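Side-chain contacts in substrate binding periplasmic protein (Ralstonia solanacearum, PDB 3LOP), which binds leucine between its two lobes and probably delivers amino acids to a transporter from the periplasm: residues A123-Q126 / Q127-D130; A157-G160 / V161-L165. All coordinates share one frame; numbering follows the deposited sequence.

Contact 1: A123-Q126 / Q127-D130; sequences ASYQ and QEID. With LEU (leucine), chain B.
Q127 starts the second segment and meets S124, the N-cap residue of helix 125-138. Its backbone N bonds to S124 OG at 3.2 Å. S124 can take this cap because OG stands between its own N and carbonyl carbon (chi1 75°), within bonding distance of Q127 N. The Q127 side chain runs back beside the cap, with CG 3.3 Å from S124 OG.

E128 comes next. Its N bonds to S124 O, so S124 serves the helix start through both side chain and backbone. The E128 side chain lies alongside that of Y125 and points the same way. Carboxylate and ring planes are 67° apart, and OE2 sits at the ring edge, 3.5 Å from Y125 CD1. A water donates to both A123 O and E128 OE2, reaching the latter at 2.6 Å. S229 OG is a further hydrogen-bond partner of OE2. The water links the carboxylate to A123, just before the helix, while S229 holds it from another part of the chain.

I129 N bonds to Y125 O. The Y125 ring extends to the leucine pocket, and the nearest atom of its side chain is about 3 Å from the bound magnesium, whose site also includes A106 and K122.

D130 N closes the next turn on Q126 O at 2.8 Å. The side chains of this pair meet too. Q126 NE2 donates to D130 OD1 at 3.1 Å, in the plane of its own amide but from above the carboxylate plane, with an N-H...O angle of 147°. A bend at chi2 brings the amide there. D130 OD1 also hydrogen-bonds to T164 OG1 of helix 152-166.

Helix 125-138 packs beside helix 152-166: Y125 touches L153, I129 touches V161 and T164, and Q126 touches T164.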
loop_
_atom_site.group_PDB
_atom_site.type_symbol
_atom_site.label_atom_id
_atom_site.label_comp_id
_atom_site.label_asym_id
_atom_site.label_seq_id
_atom_site.Cartn_x
_atom_site.Cartn_y
_atom_site.Cartn_z
ATOM N N ALA A 123 -2.628 5.416 6.525
ATOM C CA ALA A 123 -1.831 5.626 7.727
ATOM C C ALA A 123 -0.445 5.074 7.411
ATOM O O ALA A 123 -0.315 4.096 6.672
ATOM C CB ALA A 123 -2.453 4.886 8.906
ATOM N N SER A 124 0.579 5.703 7.981
ATOM C CA SER A 124 1.977 5.349 7.727
ATOM C C SER A 124 2.500 4.048 8.328
ATOM O O SER A 124 1.884 3.457 9.212
ATOM C CB SER A 124 2.873 6.481 8.217
ATOM O OG SER A 124 2.954 6.457 9.636
ATOM N N TYR A 125 3.665 3.621 7.845
ATOM C CA TYR A 125 4.304 2.414 8.356
ATOM C C TYR A 125 4.644 2.593 9.830
ATOM O O TYR A 125 4.537 1.651 10.615
ATOM C CB TYR A 125 5.602 2.098 7.604
ATOM C CG TYR A 125 5.431 1.590 6.194
ATOM C CD1 TYR A 125 4.285 0.894 5.811
ATOM C CD2 TYR A 125 6.450 1.749 5.257
ATOM C CE1 TYR A 125 4.160 0.367 4.526
ATOM C CE2 TYR A 125 6.337 1.228 3.975
ATOM C CZ TYR A 125 5.190 0.538 3.616
ATOM O OH TYR A 125 5.062 0.024 2.351
ATOM N N GLN A 126 5.065 3.799 10.207
ATOM C CA GLN A 126 5.410 4.049 11.601
ATOM C C GLN A 126 4.183 3.884 12.492
ATOM O O GLN A 126 4.284 3.363 13.599
ATOM C CB GLN A 126 5.998 5.449 11.775
ATOM C CG GLN A 126 6.624 5.683 13.153
ATOM C CD GLN A 126 7.738 4.697 13.466
ATOM O OE1 GLN A 126 8.714 4.587 12.720
ATOM N NE2 GLN A 126 7.600 3.975 14.575
ATOM N N GLN A 127 3.024 4.324 12.012
ATOM C CA GLN A 127 1.802 4.172 12.791
ATOM C C GLN A 127 1.489 2.687 12.943
ATOM O O GLN A 127 1.083 2.243 14.015
ATOM C CB GLN A 127 0.623 4.878 12.117
ATOM C CG GLN A 127 0.724 6.391 12.087
ATOM C CD GLN A 127 -0.524 7.032 11.510
ATOM O OE1 GLN A 127 -1.554 7.133 12.183
ATOM N NE2 GLN A 127 -0.449 7.449 10.254
ATOM N N GLU A 128 1.679 1.926 11.865
ATOM C CA GLU A 128 1.433 0.486 11.878
ATOM C C GLU A 128 2.366 -0.196 12.876
ATOM O O GLU A 128 1.936 -1.010 13.697
ATOM C CB GLU A 128 1.687 -0.124 10.496
ATOM C CG GLU A 128 0.700 0.257 9.404
ATOM C CD GLU A 128 0.984 -0.491 8.111
ATOM O OE1 GLU A 128 1.074 -1.737 8.161
ATOM O OE2 GLU A 128 1.119 0.155 7.050
ATOM N N ILE A 129 3.649 0.143 12.792
ATOM C CA ILE A 129 4.661 -0.434 13.664
ATOM C C ILE A 129 4.409 -0.092 15.129
ATOM O O ILE A 129 4.461 -0.967 15.994
ATOM C CB ILE A 129 6.073 0.026 13.232
ATOM C CG1 ILE A 129 6.392 -0.556 11.851
ATOM C CG2 ILE A 129 7.110 -0.417 14.254
ATOM C CD1 ILE A 129 7.676 -0.038 11.230
ATOM N N ASP A 130 4.125 1.175 15.412
ATOM C CA ASP A 130 3.848 1.576 16.787
ATOM C C ASP A 130 2.705 0.750 17.362
ATOM O O ASP A 130 2.817 0.179 18.447
ATOM C CB ASP A 130 3.462 3.060 16.860
ATOM C CG ASP A 130 4.647 3.983 16.682
ATOM O OD1 ASP A 130 5.780 3.572 17.008
ATOM O OD2 ASP A 130 4.442 5.131 16.231
HETATM N N LEU B . 4.989 -0.199 -2.013
HETATM C CA LEU B . 5.516 -1.565 -1.735
HETATM C C LEU B . 4.376 -2.563 -1.689
HETATM O O LEU B . 4.658 -3.764 -1.868
HETATM C CB LEU B . 6.244 -1.560 -0.403
HETATM C CG LEU B . 7.176 -0.354 -0.427
HETATM C CD1 LEU B . 7.212 0.297 0.883
HETATM C CD2 LEU B . 8.526 -0.766 -0.856
HETATM O OXT LEU B . 3.222 -2.128 -1.470
HETATM O O HOH W 1 1.125 2.232 5.430
#

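Contact 2: A157-G160 / V161-L165; sequences AITG and VERTL
V161 N bonds to A157 O at 2.9 Å, R163 N to T159 O at 3.0 Å and T164 N to G160 O at 3.1 Å, the regular i to i+4 pattern of an alpha helix. V161 also covers the A157 carbonyl with its side chain. Its CG2 lies 3.2 Å from A157 O, placed beside the backbone N by chi1 172°.

I158 and E162 are one turn apart. The I158 CG2 methyl lies 3.5 Å from E162 CD, so the pair meets as methyl against carboxylate. Both residues also touch M175 of strand 174-178, and I158 reaches V146 and Y148 of strand 144-149. Helix 152-166 is thus the crossover of a beta-alpha-beta unit whose two strands are neighbours in a parallel sheet.

T159 and R163 form the next pair one turn apart. T159 CG2 approaches R163 NH2 obliquely, at 3.9 Å. The bend of the arginine at chi3 (-57°) turns the guanidinium back toward the threonine. T159 OG1 itself bonds to K155 O, one turn earlier. T164 is buried: OG1 lies 3.2 Å from G160 O and is taken up by D130.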
loop_
_atom_site.group_PDB
_atom_site.type_symbol
_atom_site.label_atom_id
_atom_site.label_comp_id
_atom_site.label_asym_id
_atom_site.label_seq_id
_atom_site.Cartn_x
_atom_site.Cartn_y
_atom_site.Cartn_z
ATOM N N ALA A 157 11.440 -0.222 8.105
ATOM C CA ALA A 157 11.003 -1.242 9.050
ATOM C C ALA A 157 11.928 -1.359 10.258
ATOM O O ALA A 157 11.473 -1.317 11.400
ATOM C CB ALA A 157 10.893 -2.591 8.345
ATOM N N ILE A 158 13.225 -1.505 10.008
ATOM C CA ILE A 158 14.183 -1.636 11.100
ATOM C C ILE A 158 14.209 -0.395 11.983
ATOM O O ILE A 158 14.129 -0.499 13.205
ATOM C CB ILE A 158 15.611 -1.907 10.575
ATOM C CG1 ILE A 158 15.677 -3.290 9.923
ATOM C CG2 ILE A 158 16.615 -1.830 11.725
ATOM C CD1 ILE A 158 15.442 -4.446 10.888
ATOM N N THR A 159 14.326 0.773 11.364
ATOM C CA THR A 159 14.360 2.023 12.111
ATOM C C THR A 159 13.091 2.185 12.941
ATOM O O THR A 159 13.150 2.562 14.113
ATOM C CB THR A 159 14.488 3.229 11.164
ATOM O OG1 THR A 159 15.714 3.127 10.426
ATOM C CG2 THR A 159 14.484 4.532 11.955
ATOM N N GLY A 160 11.950 1.888 12.327
ATOM C CA GLY A 160 10.677 2.012 13.011
ATOM C C GLY A 160 10.523 1.073 14.191
ATOM O O GLY A 160 10.120 1.491 15.274
ATOM N N VAL A 161 10.840 -0.201 13.983
ATOM C CA VAL A 161 10.729 -1.180 15.052
ATOM C C VAL A 161 11.700 -0.851 16.183
ATOM O O VAL A 161 11.353 -0.973 17.360
ATOM C CB VAL A 161 10.997 -2.612 14.525
ATOM C CG1 VAL A 161 11.063 -3.593 15.683
ATOM C CG2 VAL A 161 9.888 -3.026 13.566
ATOM N N GLU A 162 12.909 -0.420 15.832
ATOM C CA GLU A 162 13.903 -0.070 16.844
ATOM C C GLU A 162 13.425 1.111 17.682
ATOM O O GLU A 162 13.614 1.133 18.899
ATOM C CB GLU A 162 15.243 0.283 16.191
ATOM C CG GLU A 162 15.887 -0.862 15.431
ATOM C CD GLU A 162 17.268 -0.515 14.906
ATOM O OE1 GLU A 162 17.421 0.564 14.294
ATOM O OE2 GLU A 162 18.200 -1.325 15.100
ATOM N N ARG A 163 12.805 2.085 17.027
ATOM C CA ARG A 163 12.311 3.271 17.718
ATOM C C ARG A 163 11.230 2.913 18.732
ATOM O O ARG A 163 11.275 3.352 19.883
ATOM C CB ARG A 163 11.757 4.278 16.706
ATOM C CG ARG A 163 11.259 5.577 17.326
ATOM C CD ARG A 163 10.802 6.543 16.247
ATOM N NE ARG A 163 11.870 6.813 15.290
ATOM C CZ ARG A 163 11.718 7.512 14.170
ATOM N NH1 ARG A 163 10.534 8.022 13.858
ATOM N NH2 ARG A 163 12.751 7.698 13.358
ATOM N N THR A 164 10.260 2.112 18.304
ATOM C CA THR A 164 9.176 1.708 19.185
ATOM C C THR A 164 9.706 0.874 20.348
ATOM O O THR A 164 9.328 1.089 21.497
ATOM C CB THR A 164 8.112 0.897 18.416
ATOM O OG1 THR A 164 7.629 1.674 17.311
ATOM C CG2 THR A 164 6.936 0.552 19.330
ATOM N N LEU A 165 10.596 -0.067 20.057
ATOM C CA LEU A 165 11.143 -0.909 21.114
ATOM C C LEU A 165 11.976 -0.112 22.112
ATOM O O LEU A 165 11.953 -0.394 23.312
ATOM C CB LEU A 165 11.976 -2.046 20.516
ATOM C CG LEU A 165 11.170 -3.137 19.801
ATOM C CD1 LEU A 165 12.119 -4.188 19.229
ATOM C CD2 LEU A 165 10.190 -3.777 20.783
#

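How the contacts relate
Contact 1 comes first along the chain, at the start of helix 125-138. Contact 2 follows in the middle and C-terminal part of helix 152-166. Strand 144-149 lies between these helices in sequence and belongs to the parallel sheet of four strands. The contact centres are 10 Å apart, and the two touch directly, with D130 OD1 2.7 Å from T164 OG1. Q126 OE1 packs on G160 CA at 3.3 Å, where the lack of a side chain probably lets the helices come close. The paired helices help form the ligand pocket, since Y125 and L153, near their N-terminal ends, both line it; contact 2 lies farther from the leucine.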